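Local coordinates for protein signal transduction histidine kinase, LytS (Clostridium beijerinckii, PDB 5XSJ) that probably serves, through this four-helix N-terminal part, a two-component sensor kinase that transfers a phosphoryl group from ATP to a protein histidine, at residues B[39-51]-B[87-99]. Residues are numbered along the deposited sequence; the frame is centred on the assembly and turned at random.
Sequences YILNGTPSKKESY and YIESSKNTISAYE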
ATOM      1  N   TYR B  39       1.912  -8.533  21.620  1.00 30.63           N
ATOM      2  CA  TYR B  39       1.944  -9.910  22.094  1.00 30.95           C
ATOM      3  C   TYR B  39       2.741 -10.806  21.158  1.00 34.19           C
ATOM      4  O   TYR B  39       3.592 -11.573  21.608  1.00 33.64           O
ATOM      5  CB  TYR B  39       0.539 -10.476  22.259  1.00 31.45           C
ATOM      6  CG  TYR B  39       0.551 -11.919  22.723  1.00 31.52           C
ATOM      7  CD1 TYR B  39       1.056 -12.261  23.982  1.00 33.82           C
ATOM      8  CD2 TYR B  39       0.073 -12.935  21.912  1.00 31.18           C
ATOM      9  CE1 TYR B  39       1.082 -13.587  24.419  1.00 34.87           C
ATOM     10  CE2 TYR B  39       0.086 -14.267  22.338  1.00 34.49           C
ATOM     11  CZ  TYR B  39       0.593 -14.581  23.595  1.00 36.92           C
ATOM     12  OH  TYR B  39       0.598 -15.887  24.025  1.00 38.14           O
ATOM     13  N   ILE B  40       2.470 -10.708  19.857  1.00 32.43           N
ATOM     14  CA  ILE B  40       3.189 -11.513  18.873  1.00 33.59           C
ATOM     15  C   ILE B  40       4.688 -11.196  18.875  1.00 35.11           C
ATOM     16  O   ILE B  40       5.513 -12.081  18.641  1.00 36.95           O
ATOM     17  CB  ILE B  40       2.622 -11.299  17.435  1.00 33.29           C
ATOM     18  CG1 ILE B  40       1.161 -11.747  17.361  1.00 30.78           C
ATOM     19  CG2 ILE B  40       3.466 -12.038  16.387  1.00 34.37           C
ATOM     20  CD1 ILE B  40       0.912 -13.132  17.980  1.00 32.75           C
ATOM     21  N   LEU B  41       5.039  -9.939  19.151  1.00 34.75           N
ATOM     22  CA  LEU B  41       6.438  -9.521  19.123  1.00 36.62           C
ATOM     23  C   LEU B  41       7.216  -9.833  20.397  1.00 38.74           C
ATOM     24  O   LEU B  41       8.441  -9.867  20.356  1.00 42.10           O
ATOM     25  CB  LEU B  41       6.555  -8.023  18.841  1.00 36.53           C
ATOM     26  CG  LEU B  41       6.145  -7.492  17.462  1.00 37.48           C
ATOM     27  CD1 LEU B  41       6.896  -6.197  17.182  1.00 38.66           C
ATOM     28  CD2 LEU B  41       6.393  -8.515  16.370  1.00 36.23           C
ATOM     29  N   ASN B  42       6.535 -10.066  21.521  1.00 40.70           N
ATOM     30  CA  ASN B  42       7.252 -10.337  22.782  1.00 40.17           C
ATOM     31  C   ASN B  42       6.628 -11.387  23.718  1.00 42.12           C
ATOM     32  O   ASN B  42       7.312 -11.960  24.563  1.00 45.13           O
ATOM     33  CB  ASN B  42       7.421  -9.036  23.570  1.00 42.63           C
ATOM     34  CG  ASN B  42       8.300  -9.218  24.807  1.00 50.10           C
ATOM     35  OD1 ASN B  42       9.429  -9.715  24.720  1.00 48.05           O
ATOM     36  ND2 ASN B  42       7.764  -8.852  25.973  1.00 49.96           N
ATOM     37  N   GLY B  43       5.329 -11.622  23.594  1.00 40.97           N
ATOM     38  CA  GLY B  43       4.692 -12.683  24.349  1.00 37.20           C
ATOM     39  C   GLY B  43       4.255 -12.362  25.765  1.00 38.53           C
ATOM     40  O   GLY B  43       3.948 -13.274  26.525  1.00 41.19           O
ATOM     41  N   THR B  44       4.241 -11.086  26.136  1.00 39.68           N
ATOM     42  CA  THR B  44       3.734 -10.692  27.450  1.00 40.78           C
ATOM     43  C   THR B  44       2.250 -11.066  27.585  1.00 38.16           C
ATOM     44  O   THR B  44       1.415 -10.553  26.851  1.00 36.85           O
ATOM     45  CB  THR B  44       3.910  -9.182  27.689  1.00 40.27           C
ATOM     46  OG1 THR B  44       5.296  -8.847  27.599  1.00 45.18           O
ATOM     47  CG2 THR B  44       3.407  -8.797  29.060  1.00 39.97           C
ATOM     48  N   PRO B  45       1.925 -11.973  28.517  1.00 40.23           N
ATOM     49  CA  PRO B  45       0.550 -12.496  28.570  1.00 38.74           C
ATOM     50  C   PRO B  45      -0.534 -11.424  28.773  1.00 35.82           C
ATOM     51  O   PRO B  45      -1.623 -11.571  28.233  1.00 34.89           O
ATOM     52  CB  PRO B  45       0.588 -13.491  29.747  1.00 39.01           C
ATOM     53  CG  PRO B  45       1.962 -13.396  30.351  1.00 40.83           C
ATOM     54  CD  PRO B  45       2.857 -12.724  29.383  1.00 39.92           C
ATOM     55  N   SER B  46      -0.233 -10.349  29.486  1.00 36.36           N
ATOM     56  CA  SER B  46      -1.201  -9.279  29.676  1.00 35.91           C
ATOM     57  C   SER B  46      -1.557  -8.559  28.366  1.00 36.34           C
ATOM     58  O   SER B  46      -2.607  -7.919  28.267  1.00 36.71           O
ATOM     59  CB  SER B  46      -0.673  -8.263  30.683  1.00 37.96           C
ATOM     60  OG  SER B  46       0.353  -7.471  30.091  1.00 42.15           O
ATOM     61  N   LYS B  47      -0.680  -8.647  27.369  1.00 36.15           N
ATOM     62  CA  LYS B  47      -0.941  -8.025  26.078  1.00 34.59           C
ATOM     63  C   LYS B  47      -2.041  -8.800  25.351  1.00 33.00           C
ATOM     64  O   LYS B  47      -2.938  -8.213  24.769  1.00 32.82           O
ATOM     65  CB  LYS B  47       0.344  -7.957  25.242  1.00 34.71           C
ATOM     66  CG  LYS B  47       1.035  -6.580  25.271  1.00 37.72           C
ATOM     67  CD  LYS B  47       1.245  -6.064  26.678  1.00 40.58           C
ATOM     68  CE  LYS B  47       2.017  -4.745  26.732  1.00 39.73           C
ATOM     69  NZ  LYS B  47       1.154  -3.546  26.675  1.00 43.69           N
ATOM     70  N   LYS B  48      -1.972 -10.126  25.420  1.00 32.42           N
ATOM     71  CA  LYS B  48      -2.987 -11.011  24.849  1.00 33.12           C
ATOM     72  C   LYS B  48      -4.335 -10.877  25.558  1.00 33.72           C
ATOM     73  O   LYS B  48      -5.396 -10.874  24.918  1.00 31.01           O
ATOM     74  CB  LYS B  48      -2.516 -12.460  24.912  1.00 31.59           C
ATOM     75  CG  LYS B  48      -3.517 -13.457  24.379  1.00 32.47           C
ATOM     76  CD  LYS B  48      -2.995 -14.872  24.513  1.00 34.99           C
ATOM     77  CE  LYS B  48      -4.016 -15.878  24.045  1.00 38.47           C
ATOM     78  NZ  LYS B  48      -3.600 -17.256  24.437  1.00 39.89           N
ATOM     79  N   GLU B  49      -4.287 -10.771  26.883  1.00 33.48           N
ATOM     80  CA  GLU B  49      -5.477 -10.509  27.683  1.00 32.96           C
ATOM     81  C   GLU B  49      -6.173  -9.224  27.249  1.00 31.28           C
ATOM     82  O   GLU B  49      -7.399  -9.185  27.095  1.00 30.68           O
ATOM     83  CB  GLU B  49      -5.107 -10.431  29.169  1.00 36.11           C
ATOM     84  CG  GLU B  49      -6.298 -10.297  30.098  1.00 36.48           C
ATOM     85  CD  GLU B  49      -5.890 -10.018  31.542  1.00 42.53           C
ATOM     86  OE1 GLU B  49      -6.783  -9.777  32.380  1.00 41.80           O
ATOM     87  OE2 GLU B  49      -4.674 -10.021  31.836  1.00 44.07           O
ATOM     88  N   SER B  50      -5.397  -8.161  27.061  1.00 31.97           N
ATOM     89  CA  SER B  50      -5.961  -6.899  26.600  1.00 31.93           C
ATOM     90  C   SER B  50      -6.442  -6.989  25.153  1.00 29.55           C
ATOM     91  O   SER B  50      -7.458  -6.396  24.796  1.00 28.68           O
ATOM     92  CB  SER B  50      -4.943  -5.768  26.726  1.00 35.64           C
ATOM     93  OG  SER B  50      -4.662  -5.496  28.083  1.00 36.66           O
ATOM     94  N   TYR B  51      -5.708  -7.711  24.315  1.00 29.52           N
ATOM     95  CA  TYR B  51      -6.147  -7.933  22.929  1.00 27.85           C
ATOM     96  C   TYR B  51      -7.551  -8.513  22.926  1.00 28.07           C
ATOM     97  O   TYR B  51      -8.432  -8.079  22.192  1.00 27.48           O
ATOM     98  CB  TYR B  51      -5.184  -8.880  22.205  1.00 26.30           C
ATOM     99  CG  TYR B  51      -5.881  -9.848  21.272  1.00 27.00           C
ATOM    100  CD1 TYR B  51      -6.271  -9.442  20.008  1.00 27.89           C
ATOM    101  CD2 TYR B  51      -6.146 -11.168  21.643  1.00 26.89           C
ATOM    102  CE1 TYR B  51      -6.925 -10.290  19.152  1.00 28.28           C
ATOM    103  CE2 TYR B  51      -6.814 -12.058  20.759  1.00 26.96           C
ATOM    104  CZ  TYR B  51      -7.189 -11.584  19.510  1.00 29.42           C
ATOM    105  OH  TYR B  51      -7.836 -12.337  18.561  1.00 29.48           O
ATOM    106  N   TYR B  87     -11.135 -10.260  11.405  1.00 25.60           N
ATOM    107  CA  TYR B  87     -10.004  -9.869  12.227  1.00 25.83           C
ATOM    108  C   TYR B  87      -9.810 -10.835  13.382  1.00 26.12           C
ATOM    109  O   TYR B  87      -8.696 -11.230  13.694  1.00 25.51           O
ATOM    110  CB  TYR B  87     -10.222  -8.462  12.765  1.00 25.18           C
ATOM    111  CG  TYR B  87      -9.317  -8.128  13.914  1.00 26.93           C
ATOM    112  CD1 TYR B  87      -7.976  -7.847  13.694  1.00 25.41           C
ATOM    113  CD2 TYR B  87      -9.799  -8.072  15.226  1.00 24.65           C
ATOM    114  CE1 TYR B  87      -7.119  -7.522  14.746  1.00 27.30           C
ATOM    115  CE2 TYR B  87      -8.943  -7.750  16.291  1.00 27.18           C
ATOM    116  CZ  TYR B  87      -7.603  -7.467  16.044  1.00 30.18           C
ATOM    117  OH  TYR B  87      -6.739  -7.143  17.088  1.00 27.31           O
ATOM    118  N   ILE B  88     -10.914 -11.198  14.029  1.00 26.24           N
ATOM    119  CA  ILE B  88     -10.860 -12.140  15.140  1.00 26.53           C
ATOM    120  C   ILE B  88     -10.266 -13.466  14.672  1.00 28.57           C
ATOM    121  O   ILE B  88      -9.402 -14.044  15.336  1.00 27.56           O
ATOM    122  CB  ILE B  88     -12.263 -12.335  15.754  1.00 26.06           C
ATOM    123  CG1 ILE B  88     -12.671 -11.034  16.460  1.00 26.26           C
ATOM    124  CG2 ILE B  88     -12.272 -13.502  16.733  1.00 28.42           C
ATOM    125  CD1 ILE B  88     -14.134 -10.937  16.822  1.00 27.67           C
ATOM    126  N   GLU B  89     -10.674 -13.905  13.489  1.00 29.09           N
ATOM    127  CA  GLU B  89     -10.210 -15.180  12.962  1.00 29.05           C
ATOM    128  C   GLU B  89      -8.733 -15.118  12.574  1.00 32.51           C
ATOM    129  O   GLU B  89      -7.979 -16.043  12.866  1.00 31.65           O
ATOM    130  CB  GLU B  89     -11.067 -15.589  11.765  1.00 29.17           C
ATOM    131  CG  GLU B  89     -10.784 -16.966  11.223  1.00 33.01           C
ATOM    132  CD  GLU B  89     -11.426 -17.187   9.861  1.00 40.79           C
ATOM    133  OE1 GLU B  89     -11.266 -18.292   9.301  1.00 44.82           O
ATOM    134  OE2 GLU B  89     -12.075 -16.247   9.334  1.00 45.17           O
ATOM    135  N   SER B  90      -8.318 -14.033  11.919  1.00 28.76           N
ATOM    136  CA  SER B  90      -6.923 -13.872  11.509  1.00 29.57           C
ATOM    137  C   SER B  90      -5.988 -13.708  12.693  1.00 30.00           C
ATOM    138  O   SER B  90      -4.879 -14.250  12.700  1.00 31.40           O
ATOM    139  CB  SER B  90      -6.765 -12.663  10.580  1.00 29.57           C
ATOM    140  OG  SER B  90      -7.476 -12.860   9.374  1.00 32.65           O
ATOM    141  N   SER B  91      -6.423 -12.935  13.685  1.00 27.61           N
ATOM    142  CA  SER B  91      -5.598 -12.712  14.862  1.00 28.82           C
ATOM    143  C   SER B  91      -5.521 -13.966  15.737  1.00 29.58           C
ATOM    144  O   SER B  91      -4.490 -14.250  16.336  1.00 29.46           O
ATOM    145  CB  SER B  91      -6.133 -11.522  15.668  1.00 26.21           C
ATOM    146  OG  SER B  91      -7.529 -11.633  15.881  1.00 27.10           O
ATOM    147  N   LYS B  92      -6.602 -14.731  15.807  1.00 29.40           N
ATOM    148  CA  LYS B  92      -6.560 -15.966  16.592  1.00 30.50           C
ATOM    149  C   LYS B  92      -5.671 -17.005  15.918  1.00 33.81           C
ATOM    150  O   LYS B  92      -4.909 -17.713  16.589  1.00 33.52           O
ATOM    151  CB  LYS B  92      -7.972 -16.527  16.821  1.00 30.41           C
ATOM    152  CG  LYS B  92      -8.711 -15.821  17.957  1.00 33.75           C
ATOM    153  CD  LYS B  92     -10.049 -16.485  18.317  1.00 40.23           C
ATOM    154  CE  LYS B  92     -10.757 -15.704  19.441  1.00 45.14           C
ATOM    155  NZ  LYS B  92     -12.149 -16.168  19.732  1.00 43.54           N
ATOM    156  N   ASN B  93      -5.758 -17.098  14.594  1.00 29.73           N
ATOM    157  CA  ASN B  93      -4.885 -18.011  13.870  1.00 32.94           C
ATOM    158  C   ASN B  93      -3.418 -17.635  14.050  1.00 33.98           C
ATOM    159  O   ASN B  93      -2.568 -18.509  14.212  1.00 35.61           O
ATOM    160  CB  ASN B  93      -5.241 -18.053  12.382  1.00 33.24           C
ATOM    161  CG  ASN B  93      -6.570 -18.730  12.126  1.00 33.03           C
ATOM    162  OD1 ASN B  93      -7.089 -19.438  12.982  1.00 35.82           O
ATOM    163  ND2 ASN B  93      -7.138 -18.499  10.960  1.00 33.88           N
ATOM    164  N   THR B  94      -3.123 -16.338  14.038  1.00 31.45           N
ATOM    165  CA  THR B  94      -1.756 -15.880  14.278  1.00 31.58           C
ATOM    166  C   THR B  94      -1.304 -16.280  15.683  1.00 32.54           C
ATOM    167  O   THR B  94      -0.225 -16.822  15.852  1.00 32.57           O
ATOM    168  CB  THR B  94      -1.604 -14.343  14.123  1.00 30.86           C
ATOM    169  OG1 THR B  94      -2.065 -13.930  12.832  1.00 29.37           O
ATOM    170  CG2 THR B  94      -0.154 -13.926  14.292  1.00 29.88           C
ATOM    171  N   ILE B  95      -2.135 -16.008  16.685  1.00 31.00           N
ATOM    172  CA  ILE B  95      -1.791 -16.302  18.073  1.00 32.84           C
ATOM    173  C   ILE B  95      -1.547 -17.799  18.242  1.00 35.51           C
ATOM    174  O   ILE B  95      -0.602 -18.234  18.900  1.00 36.27           O
ATOM    175  CB  ILE B  95      -2.911 -15.834  19.031  1.00 31.58           C
ATOM    176  CG1 ILE B  95      -2.964 -14.311  19.089  1.00 29.37           C
ATOM    177  CG2 ILE B  95      -2.717 -16.404  20.426  1.00 33.18           C
ATOM    178  CD1 ILE B  95      -4.106 -13.806  19.925  1.00 28.03           C
ATOM    179  N   SER B  96      -2.398 -18.585  17.603  1.00 35.07           N
ATOM    180  CA  SER B  96      -2.282 -20.030  17.639  1.00 37.72           C
ATOM    181  C   SER B  96      -0.958 -20.545  17.056  1.00 37.33           C
ATOM    182  O   SER B  96      -0.311 -21.390  17.657  1.00 39.94           O
ATOM    183  CB  SER B  96      -3.467 -20.646  16.905  1.00 35.45           C
ATOM    184  OG  SER B  96      -3.371 -22.049  16.898  1.00 45.58           O
ATOM    185  N   ALA B  97      -0.556 -20.048  15.894  1.00 37.34           N
ATOM    186  CA  ALA B  97       0.715 -20.457  15.301  1.00 37.95           C
ATOM    187  C   ALA B  97       1.883 -19.948  16.132  1.00 38.17           C
ATOM    188  O   ALA B  97       2.890 -20.630  16.293  1.00 39.32           O
ATOM    189  CB  ALA B  97       0.828 -19.954  13.853  1.00 38.90           C
ATOM    190  N   TYR B  98       1.739 -18.739  16.659  1.00 36.13           N
ATOM    191  CA  TYR B  98       2.762 -18.136  17.495  1.00 34.72           C
ATOM    192  C   TYR B  98       3.034 -18.972  18.744  1.00 39.63           C
ATOM    193  O   TYR B  98       4.187 -19.246  19.086  1.00 39.43           O
ATOM    194  CB  TYR B  98       2.345 -16.727  17.899  1.00 34.14           C
ATOM    195  CG  TYR B  98       3.248 -16.081  18.927  1.00 35.82           C
ATOM    196  CD1 TYR B  98       4.515 -15.642  18.581  1.00 34.86           C
ATOM    197  CD2 TYR B  98       2.829 -15.900  20.237  1.00 36.02           C
ATOM    198  CE1 TYR B  98       5.338 -15.040  19.502  1.00 34.97           C
ATOM    199  CE2 TYR B  98       3.657 -15.305  21.176  1.00 35.19           C
ATOM    200  CZ  TYR B  98       4.907 -14.876  20.795  1.00 35.41           C
ATOM    201  OH  TYR B  98       5.740 -14.277  21.700  1.00 38.06           O
ATOM    202  N   GLU B  99       1.967 -19.367  19.430  1.00 39.61           N
ATOM    203  CA  GLU B  99       2.105 -20.078  20.697  1.00 38.22           C
ATOM    204  C   GLU B  99       2.584 -21.516  20.479  1.00 40.95           C
ATOM    205  O   GLU B  99       3.164 -22.122  21.373  1.00 40.67           O
ATOM    206  CB  GLU B  99       0.785 -20.043  21.455  1.00 36.58           C
ATOM    207  CG  GLU B  99       0.437 -18.653  21.938  1.00 35.78           C
ATOM    208  CD  GLU B  99      -0.887 -18.597  22.676  1.00 36.53           C
ATOM    209  OE1 GLU B  99      -1.700 -19.524  22.486  1.00 39.30           O
ATOM    210  OE2 GLU B  99      -1.115 -17.626  23.442  1.00 33.60           O
TER
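Y39 OH donates to the anti lone pair of E99 OE2 at 2.5 Å, and K48 NZ to its syn lone pair at 2.7 Å, the latter a salt bridge. The Y39 ring stands nearly perpendicular to the carboxylate, their planes 83° apart. One face of this ring takes the edge of Y98 in a T-shaped stack, with centroids 5.3 Å apart. K48 CB lies over the centre of the opposite face, and the extended K48 chain carries its amine on to E99. The Y98 ring in turn receives I40 CA over its centre in a CH-pi contact. With CG anti to the backbone N (chi1 172°), Y98 reaches the turn, where its OH lies 3.3 Å from G43 CA. The contact joins the hairpin between helices 15-42 and 45-67 to the C-terminal end of helix 73-99 in a four-helix bundle. I95 is a knob among Y39, I40, K48 and Y51. Its CD1 meets Y51 CE2 at 3.3 Å. Y51 is the reciprocal knob, and its OH donates to S91 OG at 2.8 Å. S91 OG in turn donates a hydrogen bond to Y87 O. Y87 OH lies at the edge of the Y51 ring and is hydrogen-bonded to S32 OG of helix 15-42.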